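Local coordinates for protein pyoverdine synthetase F (Pseudomonas aeruginosa PAO1, PDB 6CUL) that is a single-chain alpha/beta protein of the pyoverdine system, with helices packed around a mixed, mainly parallel beta sheet, at residues H132-L135 with V136-A140; Q46-L49 with G50-Y53; S125-E128 with R129-H132. All coordinates share one frame; numbering follows the deposited sequence.

Interaction 1: residues H132-L135 with V136-A140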
ATOM      1  N   HIS A 132       9.447  14.722   3.612  1.00 45.75           N
ATOM      2  CA  HIS A 132      10.123  15.472   2.558  1.00 50.53           C
ATOM      3  C   HIS A 132      11.581  15.545   2.687  1.00 45.64           C
ATOM      4  O   HIS A 132      12.300  15.452   1.766  1.00 46.51           O
ATOM      5  CB  HIS A 132       9.598  16.907   2.509  1.00 38.62           C
ATOM      6  CG  HIS A 132      10.319  17.784   1.541  1.00 41.21           C
ATOM      7  ND1 HIS A 132      11.349  18.607   1.911  1.00 49.04           N
ATOM      8  CD2 HIS A 132      10.175  17.956   0.215  1.00 43.46           C
ATOM      9  CE1 HIS A 132      11.810  19.233   0.862  1.00 43.76           C
ATOM     10  NE2 HIS A 132      11.103  18.867  -0.177  1.00 43.21           N
ATOM     11  N   ASP A 133      11.982  15.761   3.886  1.00 48.30           N
ATOM     12  CA  ASP A 133      13.358  15.971   4.271  1.00 52.54           C
ATOM     13  C   ASP A 133      14.170  14.731   4.127  1.00 44.85           C
ATOM     14  O   ASP A 133      15.215  14.791   3.585  1.00 54.08           O
ATOM     15  CB  ASP A 133      13.468  16.415   5.724  1.00 53.93           C
ATOM     16  CG  ASP A 133      13.260  17.882   5.936  1.00 50.48           C
ATOM     17  OD1 ASP A 133      12.681  18.571   5.123  1.00 44.45           O
ATOM     18  OD2 ASP A 133      13.654  18.327   6.993  1.00 41.86           O
ATOM     19  N   THR A 134      13.713  13.634   4.624  1.00 45.56           N
ATOM     20  CA  THR A 134      14.497  12.460   4.417  1.00 53.15           C
ATOM     21  C   THR A 134      14.383  11.794   3.066  1.00 51.04           C
ATOM     22  O   THR A 134      15.121  10.918   2.862  1.00 56.67           O
ATOM     23  CB  THR A 134      14.325  11.376   5.434  1.00 43.25           C
ATOM     24  OG1 THR A 134      15.458  10.549   5.361  1.00 45.15           O
ATOM     25  CG2 THR A 134      13.199  10.546   5.100  1.00 39.76           C
ATOM     26  N   LEU A 135      13.423  12.084   2.214  1.00 49.38           N
ATOM     27  CA  LEU A 135      13.464  11.502   0.922  1.00 54.93           C
ATOM     28  C   LEU A 135      14.708  12.125   0.330  1.00 52.87           C
ATOM     29  O   LEU A 135      15.590  11.448  -0.093  1.00 48.54           O
ATOM     30  CB  LEU A 135      12.205  11.859   0.168  1.00 47.32           C
ATOM     31  CG  LEU A 135      11.008  11.084   0.687  1.00 42.32           C
ATOM     32  CD1 LEU A 135       9.718  11.462   0.048  1.00 42.20           C
ATOM     33  CD2 LEU A 135      11.277   9.655   0.473  1.00 46.14           C
ATOM     34  N   VAL A 136      14.794  13.437   0.518  1.00 53.54           N
ATOM     35  CA  VAL A 136      15.876  14.271   0.064  1.00 51.81           C
ATOM     36  C   VAL A 136      17.122  13.734   0.684  1.00 55.22           C
ATOM     37  O   VAL A 136      18.074  13.627   0.029  1.00 54.21           O
ATOM     38  CB  VAL A 136      15.681  15.711   0.436  1.00 51.16           C
ATOM     39  CG1 VAL A 136      16.881  16.501   0.049  1.00 52.63           C
ATOM     40  CG2 VAL A 136      14.460  16.257  -0.219  1.00 45.65           C
ATOM     41  N   GLU A 137      17.085  13.300   1.911  1.00 45.16           N
ATOM     42  CA  GLU A 137      18.248  12.637   2.439  1.00 59.45           C
ATOM     43  C   GLU A 137      18.565  11.368   1.614  1.00 60.31           C
ATOM     44  O   GLU A 137      19.667  10.868   1.696  1.00 58.89           O
ATOM     45  CB  GLU A 137      18.072  12.309   3.891  1.00 60.04           C
ATOM     46  CG  GLU A 137      18.993  12.996   4.873  1.00 63.18           C
ATOM     47  CD  GLU A 137      18.737  12.512   6.266  1.00 64.85           C
ATOM     48  OE1 GLU A 137      18.277  13.287   7.090  1.00 70.41           O
ATOM     49  OE2 GLU A 137      18.926  11.332   6.525  1.00 56.54           O
ATOM     50  N   LEU A 138      17.578  10.822   0.949  1.00 57.59           N
ATOM     51  CA  LEU A 138      17.833   9.708   0.080  1.00 57.36           C
ATOM     52  C   LEU A 138      18.032  10.045  -1.448  1.00 48.12           C
ATOM     53  O   LEU A 138      18.381   9.182  -2.187  1.00 31.94           O
ATOM     54  CB  LEU A 138      16.720   8.693   0.263  1.00 52.29           C
ATOM     55  CG  LEU A 138      16.278   8.287   1.651  1.00 52.33           C
ATOM     56  CD1 LEU A 138      14.833   7.913   1.595  1.00 45.86           C
ATOM     57  CD2 LEU A 138      17.080   7.178   2.213  1.00 43.19           C
ATOM     58  N   GLY A 139      17.823  11.296  -1.774  1.00 51.33           N
ATOM     59  CA  GLY A 139      17.826  11.811  -3.086  1.00 49.88           C
ATOM     60  C   GLY A 139      16.819  11.080  -3.885  1.00 49.83           C
ATOM     61  O   GLY A 139      17.027  10.963  -4.992  1.00 44.86           O
ATOM     62  N   ALA A 140      15.728  10.691  -3.306  1.00 51.99           N
ATOM     63  CA  ALA A 140      14.826   9.871  -4.005  1.00 47.14           C
ATOM     64  C   ALA A 140      14.267  10.533  -5.204  1.00 47.58           C
ATOM     65  O   ALA A 140      13.824  11.616  -5.159  1.00 55.21           O
ATOM     66  CB  ALA A 140      13.699   9.437  -3.095  1.00 48.64           C
TER
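E137 N donates to D133 O at 2.9 Å (N-H...O 144°) where the helix runs out. The neighbouring bonds are slacker: V136 N to H132 O is weak at 3.4 Å, and L138 N to T134 O is weak and bent. G139 N is then bonded to V136 O at 3.0 Å, closing a type I turn from V136 to G139. A140 N bonds weakly back to L135 O, whose position is less certain.

Among side chains, V136 CG2 sits over one face of the H132 imidazole, 4.3 Å from its centroid and 17° off the normal, a CH-pi contact displaced toward the rim. With CG of H132 anti to the backbone N (chi1 175°), the ring is carried toward V136, while D133 OD1 lies in its plane at the edge and takes a weak bond from ND1. F162 meets the same imidazole nearly at right angles.

The apolar side is made by L135, whose CD2 touches L138 CD1 at 4.1 Å and A140 CB at 4.3 Å; L135 and A140 also rest on A7 of strand 6-9, and L138 on V56 of strand 55-60. Positive phi at G139, with the back-bonds from G139 N and, weakly, A140 N, ends helix 118-136 in a Schellman motif, shortly before strand 142-145 of the central sheet.

Interaction 2: residues Q46-L49 with G50-Y53; sequences QTAL and GDAY
Backbone bonds between T47 and G50, and between L49 and A52, carry the turn. G50 N donates to T47 O at 3.1 Å, from 46° above the carbonyl plane, and A52 N donates to L49 O at the same length but from 68° above it. Neither donor therefore lies on a lone pair, as expected when the chain is wound tightly enough for bonds to span three residues. D51 N to A48 O repeats this spacing, though its bent N-H makes it weak. The bonds spanning four residues, A52 N to A48 O and Y53 N to L49 O, are weak as well, which leaves a weakly bonded helical turn whose sounder bonds span three residues.

Capping comes from a side chain. T47 OG1 accepts weakly from L49 N at 3.4 Å, the geometry of an ST turn, and the same hydroxyl is hydrogen-bonded to A43 O in the last turn of helix 36-46. One oxygen thus touches both helices, though its bond to L49 N is weak.

Apolar contact is concentrated at L49 and Y53. L49 CD1 lies in the plane of the phenol ring at its edge, 4.0 Å from Y53 CE2. The leucine gets there with CG anti to its N (chi1 -178°), and it also packs on L40 and L44 of helix 36-46 and on H265 and L268 of helix 248-271. The far end of the phenol is fixed by a bond from Y53 OH to L268 O.

A loose van der Waals contact of a polar atom with a methyl group lies on the exposed side, where D51 OD2 is 4.0 Å from A48 CB.

Together these features describe a short, side-chain-capped helical turn that links helix 36-46 to strand 55-60 and is joined through L49 and Y53 to helix 248-271.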
ATOM      1  N   GLN A  46      14.582  -9.915 -10.419  1.00 25.87           N
ATOM      2  CA  GLN A  46      14.492 -10.737 -11.576  1.00 33.27           C
ATOM      3  C   GLN A  46      14.112 -10.110 -12.959  1.00 35.98           C
ATOM      4  O   GLN A  46      13.957 -10.826 -13.877  1.00 32.84           O
ATOM      5  CB  GLN A  46      13.510 -11.876 -11.274  1.00 39.60           C
ATOM      6  CG  GLN A  46      12.042 -11.436 -11.288  1.00 46.13           C
ATOM      7  CD  GLN A  46      11.043 -12.444 -10.788  1.00 52.30           C
ATOM      8  OE1 GLN A  46      11.414 -13.532 -10.423  1.00 48.66           O
ATOM      9  NE2 GLN A  46       9.764 -12.088 -10.795  1.00 33.52           N
ATOM     10  N   THR A  47      13.955  -8.818 -13.085  1.00 33.22           N
ATOM     11  CA  THR A  47      13.522  -8.241 -14.320  1.00 28.81           C
ATOM     12  C   THR A  47      14.216  -6.965 -14.665  1.00 34.80           C
ATOM     13  O   THR A  47      14.870  -6.417 -13.907  1.00 33.83           O
ATOM     14  CB  THR A  47      12.026  -7.975 -14.290  1.00 20.06           C
ATOM     15  OG1 THR A  47      11.735  -6.927 -13.392  1.00 27.93           O
ATOM     16  CG2 THR A  47      11.271  -9.149 -13.890  1.00 29.97           C
ATOM     17  N   ALA A  48      14.021  -6.496 -15.867  1.00 34.21           N
ATOM     18  CA  ALA A  48      14.516  -5.215 -16.302  1.00 29.37           C
ATOM     19  C   ALA A  48      14.048  -3.993 -15.454  1.00 30.38           C
ATOM     20  O   ALA A  48      14.690  -3.003 -15.509  1.00 30.02           O
ATOM     21  CB  ALA A  48      14.208  -5.010 -17.765  1.00 26.43           C
ATOM     22  N   LEU A  49      12.954  -4.079 -14.694  1.00 30.33           N
ATOM     23  CA  LEU A  49      12.492  -3.039 -13.839  1.00 29.20           C
ATOM     24  C   LEU A  49      13.608  -2.668 -12.914  1.00 30.15           C
ATOM     25  O   LEU A  49      13.731  -1.527 -12.516  1.00 29.74           O
ATOM     26  CB  LEU A  49      11.226  -3.487 -13.065  1.00 34.16           C
ATOM     27  CG  LEU A  49      10.502  -2.498 -12.108  1.00 41.23           C
ATOM     28  CD1 LEU A  49       9.831  -1.325 -12.861  1.00 55.19           C
ATOM     29  CD2 LEU A  49       9.468  -3.146 -11.214  1.00 33.94           C
ATOM     30  N   GLY A  50      14.382  -3.680 -12.547  1.00 29.82           N
ATOM     31  CA  GLY A  50      15.527  -3.460 -11.749  1.00 26.29           C
ATOM     32  C   GLY A  50      16.489  -2.581 -12.490  1.00 35.78           C
ATOM     33  O   GLY A  50      17.076  -1.751 -11.874  1.00 40.53           O
ATOM     34  N   ASP A  51      16.630  -2.715 -13.789  1.00 34.69           N
ATOM     35  CA  ASP A  51      17.512  -1.846 -14.527  1.00 31.73           C
ATOM     36  C   ASP A  51      17.151  -0.358 -14.415  1.00 30.18           C
ATOM     37  O   ASP A  51      17.993   0.428 -14.628  1.00 20.32           O
ATOM     38  CB  ASP A  51      17.583  -2.229 -16.007  1.00 30.73           C
ATOM     39  CG  ASP A  51      18.209  -3.530 -16.243  1.00 32.49           C
ATOM     40  OD1 ASP A  51      18.902  -3.999 -15.374  1.00 43.97           O
ATOM     41  OD2 ASP A  51      18.035  -4.093 -17.272  1.00 28.24           O
ATOM     42  N   ALA A  52      15.906  -0.027 -14.174  1.00 34.32           N
ATOM     43  CA  ALA A  52      15.467   1.345 -14.086  1.00 43.67           C
ATOM     44  C   ALA A  52      15.437   2.043 -12.748  1.00 45.63           C
ATOM     45  O   ALA A  52      15.350   3.228 -12.748  1.00 39.44           O
ATOM     46  CB  ALA A  52      14.079   1.475 -14.697  1.00 33.82           C
ATOM     47  N   TYR A  53      15.460   1.307 -11.659  1.00 42.55           N
ATOM     48  CA  TYR A  53      15.336   1.879 -10.347  1.00 45.28           C
ATOM     49  C   TYR A  53      16.208   1.250  -9.259  1.00 46.51           C
ATOM     50  O   TYR A  53      16.639   0.158  -9.348  1.00 41.98           O
ATOM     51  CB  TYR A  53      13.898   1.720  -9.898  1.00 32.48           C
ATOM     52  CG  TYR A  53      12.825   2.437 -10.652  1.00 32.27           C
ATOM     53  CD1 TYR A  53      12.667   3.745 -10.529  1.00 33.71           C
ATOM     54  CD2 TYR A  53      11.912   1.761 -11.424  1.00 30.02           C
ATOM     55  CE1 TYR A  53      11.682   4.401 -11.172  1.00 30.31           C
ATOM     56  CE2 TYR A  53      10.905   2.434 -12.094  1.00 34.41           C
ATOM     57  CZ  TYR A  53      10.811   3.756 -11.958  1.00 25.71           C
ATOM     58  OH  TYR A  53       9.871   4.468 -12.555  1.00 28.49           O
TER

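Interaction 3: residues S125-E128 with R129-H132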
ATOM      1  N   SER A 125       1.911  18.251  10.114  1.00 40.20           N
ATOM      2  CA  SER A 125       2.710  18.987   9.200  1.00 44.73           C
ATOM      3  C   SER A 125       4.161  18.663   9.386  1.00 43.28           C
ATOM      4  O   SER A 125       4.816  18.468   8.424  1.00 46.86           O
ATOM      5  CB  SER A 125       2.502  20.496   9.345  1.00 50.83           C
ATOM      6  OG  SER A 125       3.476  21.249   8.665  1.00 57.55           O
ATOM      7  N   ASP A 126       4.672  18.603  10.586  1.00 37.90           N
ATOM      8  CA  ASP A 126       6.075  18.282  10.756  1.00 38.37           C
ATOM      9  C   ASP A 126       6.466  16.878  10.257  1.00 42.46           C
ATOM     10  O   ASP A 126       7.560  16.682   9.855  1.00 45.52           O
ATOM     11  CB  ASP A 126       6.497  18.538  12.200  1.00 41.06           C
ATOM     12  CG  ASP A 126       7.957  18.522  12.400  1.00 49.62           C
ATOM     13  OD1 ASP A 126       8.599  19.486  12.134  1.00 47.84           O
ATOM     14  OD2 ASP A 126       8.473  17.562  12.875  1.00 44.99           O
ATOM     15  N   PHE A 127       5.581  15.909  10.401  1.00 47.18           N
ATOM     16  CA  PHE A 127       5.764  14.572   9.887  1.00 48.12           C
ATOM     17  C   PHE A 127       5.832  14.595   8.376  1.00 44.25           C
ATOM     18  O   PHE A 127       6.697  14.004   7.799  1.00 46.18           O
ATOM     19  CB  PHE A 127       4.634  13.705  10.316  1.00 40.94           C
ATOM     20  CG  PHE A 127       4.400  12.546   9.428  1.00 43.12           C
ATOM     21  CD1 PHE A 127       5.225  11.470   9.450  1.00 41.59           C
ATOM     22  CD2 PHE A 127       3.321  12.517   8.593  1.00 55.91           C
ATOM     23  CE1 PHE A 127       4.991  10.395   8.675  1.00 39.75           C
ATOM     24  CE2 PHE A 127       3.077  11.431   7.813  1.00 51.47           C
ATOM     25  CZ  PHE A 127       3.922  10.369   7.858  1.00 43.47           C
ATOM     26  N   GLU A 128       4.920  15.296   7.746  1.00 39.59           N
ATOM     27  CA  GLU A 128       5.034  15.496   6.340  1.00 48.62           C
ATOM     28  C   GLU A 128       6.336  16.251   6.096  1.00 56.88           C
ATOM     29  O   GLU A 128       7.020  15.941   5.168  1.00 61.54           O
ATOM     30  CB  GLU A 128       3.891  16.300   5.771  1.00 44.31           C
ATOM     31  CG  GLU A 128       2.535  15.792   6.118  1.00 41.89           C
ATOM     32  CD  GLU A 128       1.500  16.107   5.082  1.00 55.69           C
ATOM     33  OE1 GLU A 128       1.735  15.790   3.937  1.00 59.29           O
ATOM     34  OE2 GLU A 128       0.451  16.633   5.393  1.00 45.98           O
ATOM     35  N   ARG A 129       6.669  17.224   6.924  1.00 51.81           N
ATOM     36  CA  ARG A 129       7.899  17.930   6.740  1.00 45.60           C
ATOM     37  C   ARG A 129       9.090  16.994   6.883  1.00 44.92           C
ATOM     38  O   ARG A 129       9.986  17.092   6.126  1.00 42.49           O
ATOM     39  CB  ARG A 129       7.985  19.079   7.672  1.00 40.38           C
ATOM     40  CG  ARG A 129       9.191  19.917   7.405  1.00 44.42           C
ATOM     41  CD  ARG A 129      10.447  19.429   8.096  1.00 45.54           C
ATOM     42  NE  ARG A 129      10.311  19.331   9.519  1.00 37.91           N
ATOM     43  CZ  ARG A 129      11.174  18.719  10.296  1.00 39.82           C
ATOM     44  NH1 ARG A 129      12.204  18.123   9.783  1.00 33.44           N
ATOM     45  NH2 ARG A 129      10.968  18.655  11.583  1.00 42.70           N
ATOM     46  N   ARG A 130       9.055  16.095   7.856  1.00 47.58           N
ATOM     47  CA  ARG A 130      10.046  15.037   7.997  1.00 48.23           C
ATOM     48  C   ARG A 130       9.985  14.025   6.839  1.00 45.92           C
ATOM     49  O   ARG A 130      10.958  13.419   6.550  1.00 48.57           O
ATOM     50  CB  ARG A 130       9.871  14.272   9.288  1.00 41.96           C
ATOM     51  CG  ARG A 130      10.689  14.751  10.448  1.00 45.51           C
ATOM     52  CD  ARG A 130      10.512  13.911  11.705  1.00 51.97           C
ATOM     53  NE  ARG A 130       9.123  13.682  12.112  1.00 63.94           N
ATOM     54  CZ  ARG A 130       8.655  12.551  12.635  1.00 48.18           C
ATOM     55  NH1 ARG A 130       9.421  11.528  12.799  1.00 31.81           N
ATOM     56  NH2 ARG A 130       7.397  12.470  12.957  1.00 46.82           N
ATOM     57  N   LEU A 131       8.845  13.755   6.252  1.00 38.25           N
ATOM     58  CA  LEU A 131       8.835  12.890   5.099  1.00 45.31           C
ATOM     59  C   LEU A 131       9.704  13.468   3.962  1.00 40.34           C
ATOM     60  O   LEU A 131      10.565  12.805   3.471  1.00 41.60           O
ATOM     61  CB  LEU A 131       7.401  12.616   4.628  1.00 44.01           C
ATOM     62  CG  LEU A 131       6.477  11.760   5.483  1.00 44.08           C
ATOM     63  CD1 LEU A 131       5.177  11.464   4.826  1.00 39.62           C
ATOM     64  CD2 LEU A 131       7.099  10.464   5.859  1.00 52.15           C
ATOM     65  N   HIS A 132       9.447  14.722   3.612  1.00 45.75           N
ATOM     66  CA  HIS A 132      10.123  15.472   2.558  1.00 50.53           C
ATOM     67  C   HIS A 132      11.581  15.545   2.687  1.00 45.64           C
ATOM     68  O   HIS A 132      12.300  15.452   1.766  1.00 46.51           O
ATOM     69  CB  HIS A 132       9.598  16.907   2.509  1.00 38.62           C
ATOM     70  CG  HIS A 132      10.319  17.784   1.541  1.00 41.21           C
ATOM     71  ND1 HIS A 132      11.349  18.607   1.911  1.00 49.04           N
ATOM     72  CD2 HIS A 132      10.175  17.956   0.215  1.00 43.46           C
ATOM     73  CE1 HIS A 132      11.810  19.233   0.862  1.00 43.76           C
ATOM     74  NE2 HIS A 132      11.103  18.867  -0.177  1.00 43.21           N
TER
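One face of the F127 ring is covered by L131, whose CG stands 3.9 Å from the ring centroid and 19° off its normal, a CH-pi contact offset toward the rim. The branches of the leucine spread across the ring, with L131 CD1 3.5 Å from F127 CZ. At the ring edge, near its plane, lies R130 NH2, which is hydrogen-bonded to P107 O. The R129 guanidinium has R130 CG and the D126 carbonyl O over the same face, and D126 OD1 in plane at its edge.

D126 OD1 receives two N-H groups: R129 NH2 at 2.6 Å, on its syn side, and R129 NE more weakly at 3.1 Å. Bends at chi2 (-86°) and chi3 fold the arginine back alongside the aspartate; the two charged planes are 70° apart. R129 NH1 serves a second acid, D133. Along the backbone, H132 N is bonded to E128 O at 3.1 Å. The E128 carboxylate is bonded to L155 N and E154 N.

On helix 118-136, the i, i+4 pair F127-L131 thus packs on the buried flank, while the i, i+3 salt bridge D126-R129 pairs opposite charges on the outer flank and probably adds modestly to helix stability.

Interactions 1 and 3 belong to the same element, helix 118-136, and meet at H132, with centres 11 Å apart. Interaction 3 covers regular helix, with charge pairing on its outer flank and a buried apolar flank. Interaction 1 is the helix end, where backbone bonds weaken and L135 and L138 touch residues of strands 6-9 and 55-60. Interaction 2 is separate, its centre 22 and 30 Å from those of interactions 1 and 3, in the short turn before strand 55-60. All three are partly buried, about 20 Å from the chain centre. Interactions 1 and 2 are led by backbone bonds at helix ends, whereas interaction 3 alone contains a salt bridge between its segments.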